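Local coordinates for phosphatidylinositol-specific phospholipase C (Listeria monocytogenes, PDB 2PLC), which belongs to the phosphatidylinositol-specific phospholipase C family, bacterial representatives of which fold as a TIM-type barrel of strands surrounded by helices, at residues K196-T201 with N215-T220; N210-N215 with L252-M257; N187-K192 with R227-A232; F240-T245 with I265-K270; L42-T47 with M257-K262. One frame throughout, in Å; residues are numbered along the deposited sequence.

Interaction 1 (K196-T201 with N215-T220); sequences KEIVQT and NHISAT
In the beta-alpha-beta unit formed by strand 180-183, helix 191-207 and strand 212-216, I198 and T201 of the helix rest on N215 and I217, where the second strand gives way to a loop. The hydrogen bond joining the two segments runs from N215 ND2 to I198 O, 3.0 Å long and nearly straight (N-H...O 167°). The acceptor lies close to the plane of the N215 amide, while the donor sits 25° off the plane of the I198 carbonyl. CG of N215 is anti to its own backbone N (chi1 -159°), continuing the course toward the helix on which CB sets out. T201 slides past this amide in the opposite direction, its CB 3.7 Å from N215 ND2 and its CG2 3.8 Å from N215 CG. The T201 hydroxyl is engaged within the helix instead: OG1 bonds E197 O at 2.7 Å, an acceptor it shares with T201 N. I198 and I217 cross at about a right angle, and the terminal methyl CD1 of I217 meets both I198 CG2, at a tight 3.5 Å, and I198 CD1, at 3.6 Å. Around this buried patch, I198 and T201 also touch Q183 of strand 180-183, N215 packs on L255 of strand 253-257, and both isoleucines reach V237 of helix 226-246.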
# COMPACT_ATOMS: atom_id res chain seq x y z
N LYS A 196 5.37 -12.22 -15.78
CA LYS A 196 5.41 -13.59 -15.28
C LYS A 196 5.44 -13.60 -13.75
O LYS A 196 4.66 -14.31 -13.12
CB LYS A 196 6.61 -14.35 -15.86
CG LYS A 196 6.29 -15.13 -17.14
CD LYS A 196 7.54 -15.57 -17.91
CE LYS A 196 8.51 -16.40 -17.06
NZ LYS A 196 7.97 -17.74 -16.67
N GLU A 197 6.30 -12.76 -13.18
CA GLU A 197 6.44 -12.65 -11.73
C GLU A 197 5.15 -12.15 -11.08
O GLU A 197 4.82 -12.55 -9.96
CB GLU A 197 7.59 -11.72 -11.37
CG GLU A 197 8.93 -12.23 -11.86
CD GLU A 197 10.04 -11.23 -11.64
OE1 GLU A 197 9.82 -10.02 -11.89
OE2 GLU A 197 11.14 -11.64 -11.23
N ILE A 198 4.45 -11.26 -11.76
CA ILE A 198 3.19 -10.74 -11.24
C ILE A 198 2.16 -11.86 -11.23
O ILE A 198 1.57 -12.16 -10.20
CB ILE A 198 2.68 -9.52 -12.07
CG1 ILE A 198 3.63 -8.33 -11.87
CG2 ILE A 198 1.27 -9.13 -11.63
CD1 ILE A 198 3.35 -7.16 -12.80
N VAL A 199 2.00 -12.53 -12.38
CA VAL A 199 1.05 -13.64 -12.52
C VAL A 199 1.32 -14.78 -11.54
O VAL A 199 0.40 -15.30 -10.90
CB VAL A 199 1.06 -14.18 -13.98
CG1 VAL A 199 0.27 -15.47 -14.08
CG2 VAL A 199 0.46 -13.15 -14.92
N GLN A 200 2.59 -15.17 -11.41
CA GLN A 200 2.97 -16.24 -10.49
C GLN A 200 2.63 -15.91 -9.04
O GLN A 200 2.12 -16.76 -8.31
CB GLN A 200 4.46 -16.56 -10.63
CG GLN A 200 4.81 -17.24 -11.94
CD GLN A 200 6.30 -17.45 -12.11
OE1 GLN A 200 7.08 -17.25 -11.17
NE2 GLN A 200 6.72 -17.84 -13.31
N THR A 201 2.90 -14.67 -8.64
CA THR A 201 2.63 -14.21 -7.27
C THR A 201 1.14 -14.12 -6.98
O THR A 201 0.70 -14.39 -5.87
CB THR A 201 3.31 -12.86 -7.01
OG1 THR A 201 4.71 -12.99 -7.30
CG2 THR A 201 3.15 -12.43 -5.56
N ASN A 215 2.14 -7.58 -4.16
CA ASN A 215 2.51 -7.81 -5.56
C ASN A 215 2.74 -6.50 -6.33
O ASN A 215 1.79 -5.87 -6.80
CB ASN A 215 1.39 -8.63 -6.20
CG ASN A 215 1.82 -9.37 -7.45
OD1 ASN A 215 2.95 -9.21 -7.94
ND2 ASN A 215 0.93 -10.20 -7.97
N HIS A 216 4.00 -6.10 -6.49
CA HIS A 216 4.33 -4.87 -7.21
C HIS A 216 4.26 -4.98 -8.73
O HIS A 216 5.00 -5.75 -9.35
CB HIS A 216 5.73 -4.38 -6.83
CG HIS A 216 5.79 -3.80 -5.45
ND1 HIS A 216 6.04 -4.56 -4.33
CD2 HIS A 216 5.61 -2.53 -5.01
CE1 HIS A 216 6.01 -3.79 -3.26
NE2 HIS A 216 5.75 -2.55 -3.64
N ILE A 217 3.38 -4.19 -9.32
CA ILE A 217 3.24 -4.13 -10.77
C ILE A 217 4.29 -3.12 -11.28
O ILE A 217 4.77 -3.19 -12.41
CB ILE A 217 1.83 -3.62 -11.18
CG1 ILE A 217 0.73 -4.38 -10.43
CG2 ILE A 217 1.64 -3.70 -12.68
CD1 ILE A 217 0.63 -5.82 -10.78
N SER A 218 4.67 -2.19 -10.40
CA SER A 218 5.64 -1.13 -10.69
C SER A 218 7.09 -1.56 -10.94
O SER A 218 7.55 -2.58 -10.43
CB SER A 218 5.61 -0.10 -9.56
OG SER A 218 5.73 -0.73 -8.30
N ALA A 219 7.81 -0.73 -11.69
CA ALA A 219 9.21 -0.97 -12.02
C ALA A 219 9.86 0.28 -12.62
O ALA A 219 9.16 1.21 -13.03
CB ALA A 219 9.33 -2.13 -12.99
N THR A 220 11.19 0.31 -12.66
CA THR A 220 11.94 1.44 -13.23
C THR A 220 13.08 0.86 -14.03
O THR A 220 13.50 -0.27 -13.80
CB THR A 220 12.62 2.33 -12.18
OG1 THR A 220 11.98 2.19 -10.91
CG2 THR A 220 12.54 3.78 -12.62

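Interaction 2 (N210-N215 with L252-M257); sequences NKLFLN and LGILIM
L214 and N215 pair in parallel with I254 and L255, joining strands 212-216 and 253-257, the two strands of a beta-alpha-beta unit whose connection is helix 226-246. The axes of strands 212-215 and 253-257 approach to 4.9 Å, only 19° from parallel. Two backbone bonds run almost in line with their acceptor carbonyls: I254 N to F213 O at 2.9 Å, and N215 N to I254 O at 2.8 Å. On one face of the sheet, L214 and I254 lie side by side and point the same way, their CD1 methyls 3.6 Å apart. L214 CD1 also meets I256 CD1 at 3.7 Å, so one methyl of the leucine touches two isoleucines. On the other face, L255 CD2 lies 3.7 Å from N215 ND2, the amide nitrogen bonded to I198 O, with the two side chains again pointing alike. Further out, backbone bonds from L214 to V181 and Q183 hold strand 212-216 from its other edge, and S20 OG bonds L252 N just ahead of strand 253-257. F213 and L255 pack on helices 191-207 and 226-246 respectively. The third bond between the strands differs in geometry: I256 N reaches N215 O over 2.9 Å from 36° above the carbonyl plane.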
# COMPACT_ATOMS: atom_id res chain seq x y z
N ASN A 210 -3.27 -17.33 4.79
CA ASN A 210 -2.69 -16.94 6.06
C ASN A 210 -1.51 -15.98 5.90
O ASN A 210 -0.79 -15.71 6.87
CB ASN A 210 -2.26 -18.19 6.84
CG ASN A 210 -1.12 -18.94 6.15
OD1 ASN A 210 -0.21 -19.45 6.81
ND2 ASN A 210 -1.18 -19.02 4.82
N LYS A 211 -1.31 -15.48 4.69
CA LYS A 211 -0.21 -14.56 4.41
C LYS A 211 -0.63 -13.38 3.54
O LYS A 211 -1.55 -13.48 2.74
CB LYS A 211 0.95 -15.29 3.73
CG LYS A 211 1.86 -16.03 4.69
CD LYS A 211 2.98 -16.73 3.94
CE LYS A 211 4.11 -17.13 4.88
NZ LYS A 211 3.68 -18.08 5.94
N LEU A 212 0.05 -12.25 3.74
CA LEU A 212 -0.22 -11.05 2.96
C LEU A 212 0.74 -11.00 1.78
O LEU A 212 1.95 -11.13 1.96
CB LEU A 212 -0.03 -9.79 3.81
CG LEU A 212 -1.24 -9.25 4.58
CD1 LEU A 212 -0.83 -8.02 5.35
CD2 LEU A 212 -2.37 -8.92 3.61
N PHE A 213 0.19 -10.87 0.58
CA PHE A 213 0.99 -10.80 -0.63
C PHE A 213 1.04 -9.38 -1.18
O PHE A 213 -0.01 -8.80 -1.50
CB PHE A 213 0.44 -11.74 -1.70
CG PHE A 213 0.77 -13.19 -1.47
CD1 PHE A 213 0.12 -13.92 -0.49
CD2 PHE A 213 1.72 -13.83 -2.26
CE1 PHE A 213 0.41 -15.27 -0.29
CE2 PHE A 213 2.02 -15.18 -2.07
CZ PHE A 213 1.37 -15.90 -1.08
N LEU A 214 2.24 -8.80 -1.23
CA LEU A 214 2.44 -7.46 -1.76
C LEU A 214 3.01 -7.67 -3.16
O LEU A 214 4.19 -7.94 -3.33
CB LEU A 214 3.42 -6.66 -0.89
CG LEU A 214 3.00 -6.15 0.50
CD1 LEU A 214 1.89 -5.15 0.37
CD2 LEU A 214 2.58 -7.27 1.42
N ASN A 215 2.14 -7.58 -4.16
CA ASN A 215 2.51 -7.81 -5.56
C ASN A 215 2.74 -6.50 -6.33
O ASN A 215 1.79 -5.87 -6.80
CB ASN A 215 1.39 -8.63 -6.20
CG ASN A 215 1.82 -9.37 -7.45
OD1 ASN A 215 2.95 -9.21 -7.94
ND2 ASN A 215 0.93 -10.20 -7.97
N LEU A 252 -6.49 -12.40 -4.55
CA LEU A 252 -5.22 -12.25 -5.25
C LEU A 252 -4.17 -11.43 -4.50
O LEU A 252 -3.05 -11.27 -4.97
CB LEU A 252 -5.46 -11.64 -6.63
CG LEU A 252 -6.53 -12.33 -7.49
CD1 LEU A 252 -6.66 -11.61 -8.81
CD2 LEU A 252 -6.18 -13.80 -7.71
N GLY A 253 -4.53 -10.93 -3.32
CA GLY A 253 -3.60 -10.14 -2.54
C GLY A 253 -3.61 -8.68 -2.94
O GLY A 253 -4.54 -8.20 -3.58
N ILE A 254 -2.55 -7.97 -2.57
CA ILE A 254 -2.41 -6.55 -2.86
C ILE A 254 -1.64 -6.28 -4.15
O ILE A 254 -0.46 -6.62 -4.27
CB ILE A 254 -1.70 -5.83 -1.69
CG1 ILE A 254 -2.41 -6.17 -0.38
CG2 ILE A 254 -1.73 -4.32 -1.92
CD1 ILE A 254 -1.65 -5.78 0.85
N LEU A 255 -2.34 -5.70 -5.12
CA LEU A 255 -1.77 -5.37 -6.43
C LEU A 255 -1.37 -3.90 -6.38
O LEU A 255 -2.22 -3.00 -6.43
CB LEU A 255 -2.79 -5.66 -7.54
CG LEU A 255 -3.24 -7.14 -7.59
CD1 LEU A 255 -4.28 -7.36 -8.68
CD2 LEU A 255 -2.03 -8.04 -7.83
N ILE A 256 -0.07 -3.67 -6.27
CA ILE A 256 0.53 -2.34 -6.14
C ILE A 256 0.98 -1.75 -7.48
O ILE A 256 1.93 -2.22 -8.09
CB ILE A 256 1.70 -2.42 -5.13
CG1 ILE A 256 1.25 -3.24 -3.91
CG2 ILE A 256 2.10 -1.04 -4.67
CD1 ILE A 256 2.35 -3.57 -2.95
N MET A 257 0.34 -0.64 -7.87
CA MET A 257 0.60 -0.02 -9.16
C MET A 257 1.05 1.44 -9.22
O MET A 257 0.92 2.22 -8.26
CB MET A 257 -0.68 -0.11 -10.01
CG MET A 257 -1.33 -1.48 -10.05
SD MET A 257 -3.02 -1.41 -10.61
CE MET A 257 -3.87 -1.01 -9.07
O HOH W 1 -0.57 -10.99 -5.33

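Interaction 3 (N187-K192 with R227-A232); sequences NGPSVK and RQYAAA
Y229 reaches from helix 226-246 to P189 and V191, at the start of helix 191-207. Its CB does not point straight at the other segment, and chi1 of -91°, well off the usual staggered value, carries CG toward it. One ortho carbon, CD1, has V191 CG2 as a loose neighbour at 4.4 Å. Beyond it on the same side of the ring, CE1 comes within 3.3 Å of P189 O, which lies at the ring edge in the ring plane. At the tip, Y229 OH donates a hydrogen bond to P189 O, 2.6 Å long. The hydroxyl lies in the plane of that carbonyl, at a C=O...O angle of 146°. P189 CD, 3.6 Å from Y229 OH, adds an apolar neighbour to the hydroxyl. One turn on, A232 CB faces V191 CG1 at 4.3 Å. Outside the two segments, the ring meets F224 edge-to-face and touches A219 and S221. S190 is the N-cap of helix 191-207, its side chain capping a backbone N of the first turn, so the tyrosine grips the residue just before the cap. Such a contact, at the N-terminal ends of successive helices, belongs to the outer helical layer of a beta/alpha barrel.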
# COMPACT_ATOMS: atom_id res chain seq x y z
N ASN A 187 14.12 -3.41 -10.37
CA ASN A 187 15.34 -3.11 -11.12
C ASN A 187 15.41 -3.54 -12.59
O ASN A 187 15.98 -4.57 -12.93
CB ASN A 187 16.56 -3.62 -10.36
CG ASN A 187 17.83 -2.86 -10.70
OD1 ASN A 187 17.78 -1.75 -11.23
ND2 ASN A 187 18.98 -3.45 -10.38
N GLY A 188 14.83 -2.70 -13.45
CA GLY A 188 14.83 -2.92 -14.89
C GLY A 188 14.49 -4.28 -15.47
O GLY A 188 15.24 -4.77 -16.32
N PRO A 189 13.39 -4.93 -15.06
CA PRO A 189 13.08 -6.23 -15.65
C PRO A 189 12.40 -6.03 -17.00
O PRO A 189 11.90 -4.94 -17.28
CB PRO A 189 12.09 -6.81 -14.64
CG PRO A 189 11.33 -5.60 -14.21
CD PRO A 189 12.43 -4.58 -14.00
N SER A 190 12.43 -7.04 -17.86
CA SER A 190 11.75 -6.93 -19.15
C SER A 190 10.26 -7.04 -18.84
O SER A 190 9.87 -7.61 -17.83
CB SER A 190 12.18 -8.06 -20.08
OG SER A 190 11.82 -9.31 -19.54
N VAL A 191 9.42 -6.46 -19.69
CA VAL A 191 7.98 -6.51 -19.49
C VAL A 191 7.48 -7.95 -19.38
O VAL A 191 6.68 -8.26 -18.50
CB VAL A 191 7.25 -5.75 -20.62
CG1 VAL A 191 5.75 -5.95 -20.52
CG2 VAL A 191 7.60 -4.27 -20.55
N LYS A 192 8.00 -8.84 -20.23
CA LYS A 192 7.62 -10.26 -20.24
C LYS A 192 7.95 -10.93 -18.90
O LYS A 192 7.09 -11.58 -18.30
CB LYS A 192 8.32 -11.01 -21.39
CG LYS A 192 7.40 -11.43 -22.56
CD LYS A 192 6.68 -12.79 -22.31
CE LYS A 192 5.67 -13.16 -23.44
NZ LYS A 192 4.81 -14.36 -23.14
N ARG A 227 6.11 5.44 -16.00
CA ARG A 227 4.94 5.69 -16.84
C ARG A 227 4.86 4.69 -18.00
O ARG A 227 3.78 4.22 -18.33
CB ARG A 227 4.98 7.13 -17.37
CG ARG A 227 3.93 7.45 -18.43
CD ARG A 227 2.62 7.90 -17.83
NE ARG A 227 2.69 9.27 -17.32
CZ ARG A 227 1.63 10.01 -17.03
NH1 ARG A 227 0.40 9.53 -17.20
NH2 ARG A 227 1.79 11.25 -16.56
N GLN A 228 6.01 4.37 -18.59
CA GLN A 228 6.05 3.42 -19.69
C GLN A 228 5.71 2.00 -19.25
O GLN A 228 4.92 1.32 -19.91
CB GLN A 228 7.42 3.45 -20.37
CG GLN A 228 7.68 4.74 -21.12
CD GLN A 228 9.07 4.79 -21.69
OE1 GLN A 228 10.06 4.84 -20.96
NE2 GLN A 228 9.17 4.76 -23.02
N TYR A 229 6.28 1.56 -18.13
CA TYR A 229 6.01 0.23 -17.60
C TYR A 229 4.53 0.03 -17.30
O TYR A 229 3.95 -1.00 -17.64
CB TYR A 229 6.79 -0.01 -16.31
CG TYR A 229 8.16 -0.63 -16.49
CD1 TYR A 229 8.29 -1.99 -16.80
CD2 TYR A 229 9.32 0.13 -16.31
CE1 TYR A 229 9.55 -2.58 -16.92
CE2 TYR A 229 10.58 -0.46 -16.44
CZ TYR A 229 10.69 -1.81 -16.74
OH TYR A 229 11.93 -2.40 -16.87
N ALA A 230 3.93 1.03 -16.65
CA ALA A 230 2.52 1.00 -16.27
C ALA A 230 1.61 0.92 -17.49
O ALA A 230 0.61 0.21 -17.47
CB ALA A 230 2.17 2.22 -15.42
N ALA A 231 1.97 1.66 -18.54
CA ALA A 231 1.19 1.67 -19.77
C ALA A 231 1.18 0.28 -20.42
O ALA A 231 0.21 -0.11 -21.06
CB ALA A 231 1.74 2.70 -20.72
N ALA A 232 2.27 -0.47 -20.24
CA ALA A 232 2.36 -1.81 -20.81
C ALA A 232 1.72 -2.86 -19.91
O ALA A 232 0.95 -3.69 -20.39
CB ALA A 232 3.82 -2.17 -21.05

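Interaction 4 (F240-T245 with I265-K270); sequences FVLNLT and IKNIIK
L242 of helix 226-246 and N267 of helix 262-269 meet between the helices, whose short segments approach to 9.6 Å between axes at an angle of 25°. N267 points across, and L242 brings its methyls over it at a slant: L242 CD1 lies 3.6 Å from both CB and CG of N267, and L242 CD2 lies 3.8 Å from N267 ND2. The leucine methyls thus cover the root and the nitrogen side of the amide, and N267 ND2 has a weak hydrogen bond to E238. Deeper in the interface, V241 points at the other helix rather than at a side chain. Its CG1 is anti to the backbone N (chi1 180°) and approaches backbone, 4.1 Å from N267 O and 4.3 Å from I268 CA. I268 directs its CB away, and both it and V241 pack on L255 of strand 253-257. T245 also points across, but its hydroxyl turns back: OG1 donates to V241 O at 2.8 Å, while T245 N reaches the same oxygen from the opposite face of the carbonyl. One water then donates to T245 OG1 and, over 2.7 Å, to N267 O; N271 ND2 also bonds that hydroxyl. The contact therefore combines leucine methyls laid on an asparagine amide with a polar link through water, and the weak N267-E238 bond ties the helices directly.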
# COMPACT_ATOMS: atom_id res chain seq x y z
N PHE A 240 -5.92 -10.23 -16.84
CA PHE A 240 -5.61 -11.44 -16.11
C PHE A 240 -6.56 -11.60 -14.93
O PHE A 240 -7.05 -12.70 -14.67
CB PHE A 240 -4.16 -11.38 -15.63
CG PHE A 240 -3.77 -12.54 -14.77
CD1 PHE A 240 -3.65 -13.81 -15.30
CD2 PHE A 240 -3.51 -12.35 -13.41
CE1 PHE A 240 -3.27 -14.89 -14.51
CE2 PHE A 240 -3.13 -13.42 -12.60
CZ PHE A 240 -3.01 -14.69 -13.15
N VAL A 241 -6.82 -10.49 -14.23
CA VAL A 241 -7.71 -10.48 -13.08
C VAL A 241 -9.15 -10.75 -13.53
O VAL A 241 -9.89 -11.46 -12.85
CB VAL A 241 -7.64 -9.13 -12.33
CG1 VAL A 241 -8.58 -9.13 -11.14
CG2 VAL A 241 -6.21 -8.87 -11.88
N LEU A 242 -9.53 -10.20 -14.68
CA LEU A 242 -10.87 -10.40 -15.22
C LEU A 242 -11.13 -11.87 -15.54
O LEU A 242 -12.22 -12.39 -15.28
CB LEU A 242 -11.06 -9.54 -16.48
CG LEU A 242 -11.89 -8.26 -16.34
CD1 LEU A 242 -11.85 -7.73 -14.93
CD2 LEU A 242 -11.42 -7.22 -17.34
N ASN A 243 -10.11 -12.55 -16.06
CA ASN A 243 -10.20 -13.96 -16.40
C ASN A 243 -10.38 -14.81 -15.14
O ASN A 243 -11.28 -15.65 -15.06
CB ASN A 243 -8.92 -14.40 -17.12
CG ASN A 243 -8.95 -15.86 -17.54
OD1 ASN A 243 -7.94 -16.57 -17.44
ND2 ASN A 243 -10.11 -16.32 -18.00
N LEU A 244 -9.52 -14.57 -14.15
CA LEU A 244 -9.54 -15.27 -12.88
C LEU A 244 -10.86 -15.09 -12.12
O LEU A 244 -11.24 -15.93 -11.32
CB LEU A 244 -8.37 -14.81 -12.01
CG LEU A 244 -7.19 -15.78 -11.85
CD1 LEU A 244 -6.82 -16.43 -13.18
CD2 LEU A 244 -6.02 -15.03 -11.26
N THR A 245 -11.53 -13.97 -12.37
CA THR A 245 -12.82 -13.71 -11.73
C THR A 245 -13.87 -14.62 -12.37
O THR A 245 -14.76 -15.14 -11.68
CB THR A 245 -13.22 -12.22 -11.88
OG1 THR A 245 -12.24 -11.39 -11.25
CG2 THR A 245 -14.59 -11.96 -11.25
N ILE A 265 -8.79 -0.16 -11.21
CA ILE A 265 -9.03 -0.23 -9.77
C ILE A 265 -10.37 -0.91 -9.48
O ILE A 265 -10.46 -1.77 -8.60
CB ILE A 265 -8.99 1.18 -9.14
CG1 ILE A 265 -7.60 1.80 -9.35
CG2 ILE A 265 -9.31 1.10 -7.65
CD1 ILE A 265 -7.53 3.29 -9.03
N LYS A 266 -11.40 -0.55 -10.25
CA LYS A 266 -12.73 -1.13 -10.07
C LYS A 266 -12.74 -2.63 -10.34
O LYS A 266 -13.35 -3.40 -9.60
CB LYS A 266 -13.75 -0.45 -10.98
CG LYS A 266 -14.28 0.89 -10.49
CD LYS A 266 -15.41 1.38 -11.38
CE LYS A 266 -15.98 2.70 -10.90
NZ LYS A 266 -17.09 3.18 -11.77
N ASN A 267 -12.08 -3.04 -11.42
CA ASN A 267 -12.04 -4.45 -11.78
C ASN A 267 -11.30 -5.32 -10.78
O ASN A 267 -11.63 -6.49 -10.62
CB ASN A 267 -11.47 -4.62 -13.19
CG ASN A 267 -12.46 -4.21 -14.26
OD1 ASN A 267 -13.65 -4.11 -14.00
ND2 ASN A 267 -11.97 -3.96 -15.47
N ILE A 268 -10.32 -4.74 -10.10
CA ILE A 268 -9.58 -5.49 -9.08
C ILE A 268 -10.50 -5.66 -7.87
O ILE A 268 -10.53 -6.72 -7.25
CB ILE A 268 -8.27 -4.77 -8.68
CG1 ILE A 268 -7.31 -4.75 -9.86
CG2 ILE A 268 -7.62 -5.47 -7.49
CD1 ILE A 268 -6.01 -4.02 -9.58
N ILE A 269 -11.27 -4.62 -7.57
CA ILE A 269 -12.23 -4.66 -6.46
C ILE A 269 -13.31 -5.71 -6.74
O ILE A 269 -13.68 -6.48 -5.85
CB ILE A 269 -12.91 -3.28 -6.25
CG1 ILE A 269 -11.89 -2.25 -5.74
CG2 ILE A 269 -14.08 -3.40 -5.28
CD1 ILE A 269 -12.43 -0.83 -5.71
N LYS A 270 -13.80 -5.74 -7.98
CA LYS A 270 -14.84 -6.68 -8.39
C LYS A 270 -14.43 -8.14 -8.24
O LYS A 270 -15.29 -9.03 -8.22
CB LYS A 270 -15.29 -6.42 -9.82
CG LYS A 270 -16.16 -5.19 -9.98
CD LYS A 270 -16.78 -5.15 -11.38
CE LYS A 270 -17.74 -3.99 -11.54
NZ LYS A 270 -18.51 -4.07 -12.82
O HOH W 2 -12.91 -8.68 -11.62

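Interaction 5 (L42-T47 with M257-K262); sequences LAQTQT and MDFPEK
T45 and Q46 bind M257, the last residue of strand 253-257, and the loop D258-P260 after it by two hydrogen bonds. The backbone bond, F259 N to T45 O, is 2.8 Å long. The other uses a side chain: Q46 NE2 donates to M257 O at 3.1 Å, on a carbonyl lone pair and in its own amide plane. The same NE2 also bonds H25 O. Water adds a third link, donating to P260 O over 2.7 Å and pairing with T47 OG1. Around the F259 ring, T45 O lies 3.6 Å above the centre of one face, Q44 CD and T47 CG2 sit at the edge, and the Q44 amide stands 79° to the ring. By van der Waals contact, D258 OD1, hydrogen-bonded to H25 ND1, meets T45 CB at 3.4 Å, and Q46 OE1 touches P260 CD at 3.2 Å. Segment 42-47, at the end of helix 40-43, is thereby fastened at the C-terminal end of strand 253-257 in the parallel sheet of the TIM-type barrel. R227 makes a cation-pi contact from the opposite side of the F259 ring, which would probably draw ring electron density away from the T45 O side.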
# COMPACT_ATOMS: atom_id res chain seq x y z
N LEU A 42 11.08 10.42 -14.50
CA LEU A 42 11.71 9.34 -13.75
C LEU A 42 11.17 9.22 -12.33
O LEU A 42 11.08 8.12 -11.77
CB LEU A 42 13.22 9.59 -13.67
CG LEU A 42 13.99 9.89 -14.96
CD1 LEU A 42 15.40 10.35 -14.61
CD2 LEU A 42 14.02 8.66 -15.85
N ALA A 43 10.83 10.37 -11.74
CA ALA A 43 10.33 10.44 -10.37
C ALA A 43 8.83 10.23 -10.18
O ALA A 43 8.42 9.65 -9.19
CB ALA A 43 10.76 11.77 -9.75
N GLN A 44 8.02 10.71 -11.12
CA GLN A 44 6.57 10.59 -10.99
C GLN A 44 6.02 9.16 -11.08
O GLN A 44 6.42 8.39 -11.95
CB GLN A 44 5.89 11.49 -12.02
CG GLN A 44 4.38 11.59 -11.84
CD GLN A 44 3.72 12.30 -12.99
OE1 GLN A 44 4.23 12.30 -14.11
NE2 GLN A 44 2.58 12.92 -12.73
N THR A 45 5.08 8.84 -10.20
CA THR A 45 4.44 7.51 -10.20
C THR A 45 2.92 7.58 -10.15
O THR A 45 2.25 6.57 -10.37
CB THR A 45 4.90 6.67 -9.02
OG1 THR A 45 4.59 7.37 -7.81
CG2 THR A 45 6.40 6.40 -9.09
N GLN A 46 2.37 8.76 -9.86
CA GLN A 46 0.92 8.94 -9.76
C GLN A 46 0.45 10.28 -10.35
O GLN A 46 1.24 11.20 -10.55
CB GLN A 46 0.48 8.88 -8.29
CG GLN A 46 0.95 7.67 -7.50
CD GLN A 46 0.37 6.36 -8.00
OE1 GLN A 46 -0.71 6.34 -8.57
NE2 GLN A 46 1.09 5.26 -7.79
N THR A 47 -0.84 10.37 -10.63
CA THR A 47 -1.44 11.60 -11.14
C THR A 47 -2.52 12.06 -10.17
O THR A 47 -2.81 13.25 -10.07
CB THR A 47 -2.06 11.42 -12.54
OG1 THR A 47 -3.02 10.37 -12.52
CG2 THR A 47 -0.97 11.13 -13.56
N MET A 257 0.34 -0.64 -7.87
CA MET A 257 0.60 -0.02 -9.16
C MET A 257 1.05 1.44 -9.22
O MET A 257 0.92 2.22 -8.26
CB MET A 257 -0.68 -0.11 -10.01
CG MET A 257 -1.33 -1.48 -10.05
SD MET A 257 -3.02 -1.41 -10.61
CE MET A 257 -3.87 -1.01 -9.07
N ASP A 258 1.59 1.79 -10.39
CA ASP A 258 2.00 3.15 -10.73
C ASP A 258 0.91 3.53 -11.74
O ASP A 258 0.45 2.68 -12.50
CB ASP A 258 3.33 3.16 -11.49
CG ASP A 258 4.52 3.02 -10.58
OD1 ASP A 258 4.42 3.34 -9.38
OD2 ASP A 258 5.58 2.61 -11.10
N PHE A 259 0.48 4.79 -11.70
CA PHE A 259 -0.54 5.31 -12.61
C PHE A 259 -1.77 4.42 -12.84
O PHE A 259 -2.12 4.12 -13.99
CB PHE A 259 0.10 5.64 -13.97
CG PHE A 259 1.20 6.66 -13.89
CD1 PHE A 259 0.91 8.01 -13.78
CD2 PHE A 259 2.53 6.27 -13.97
CE1 PHE A 259 1.93 8.96 -13.75
CE2 PHE A 259 3.55 7.21 -13.95
CZ PHE A 259 3.25 8.56 -13.84
N PRO A 260 -2.43 3.96 -11.77
CA PRO A 260 -3.60 3.11 -11.99
C PRO A 260 -4.79 3.91 -12.49
O PRO A 260 -5.01 5.04 -12.07
CB PRO A 260 -3.87 2.56 -10.60
CG PRO A 260 -3.46 3.69 -9.71
CD PRO A 260 -2.15 4.11 -10.33
N GLU A 261 -5.54 3.33 -13.42
CA GLU A 261 -6.73 3.96 -13.96
C GLU A 261 -7.95 3.55 -13.13
O GLU A 261 -7.96 2.48 -12.52
CB GLU A 261 -6.94 3.58 -15.42
CG GLU A 261 -5.85 4.11 -16.32
CD GLU A 261 -6.15 3.86 -17.78
OE1 GLU A 261 -6.03 2.70 -18.23
OE2 GLU A 261 -6.51 4.84 -18.47
N LYS A 262 -8.95 4.43 -13.10
CA LYS A 262 -10.19 4.19 -12.35
C LYS A 262 -10.80 2.84 -12.70
O LYS A 262 -11.31 2.14 -11.83
CB LYS A 262 -11.21 5.28 -12.68
CG LYS A 262 -10.76 6.72 -12.44
CD LYS A 262 -11.05 7.18 -11.03
CE LYS A 262 -10.94 8.70 -10.91
NZ LYS A 262 -11.98 9.40 -11.72
O HOH W 3 -3.69 7.40 -11.96

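Overall arrangement
Interactions 1 and 2 share N215 and strand 212-216, their centres about 10 Å apart in the parallel sheet in which strand 253-257 lies next to strand 212-216. Interactions 3 and 1 have centres about 10 Å apart, interaction 3 joining the starts of helices 191-207 and 226-246; interaction 4 uses the later part of helix 226-246, its centre about 20 Å from that of interaction 3. Interaction 5 shares M257 with interaction 2 and closes the longest loop, enclosing interactions 1, 2 and 3 along the chain and crossing interaction 4. R227 connects interactions 3 and 5, and I268 packs on M257 between 4 and 5. Successive beta-alpha units are thus stitched into one barrel wall, with a much earlier segment fastened to its strand-end loops.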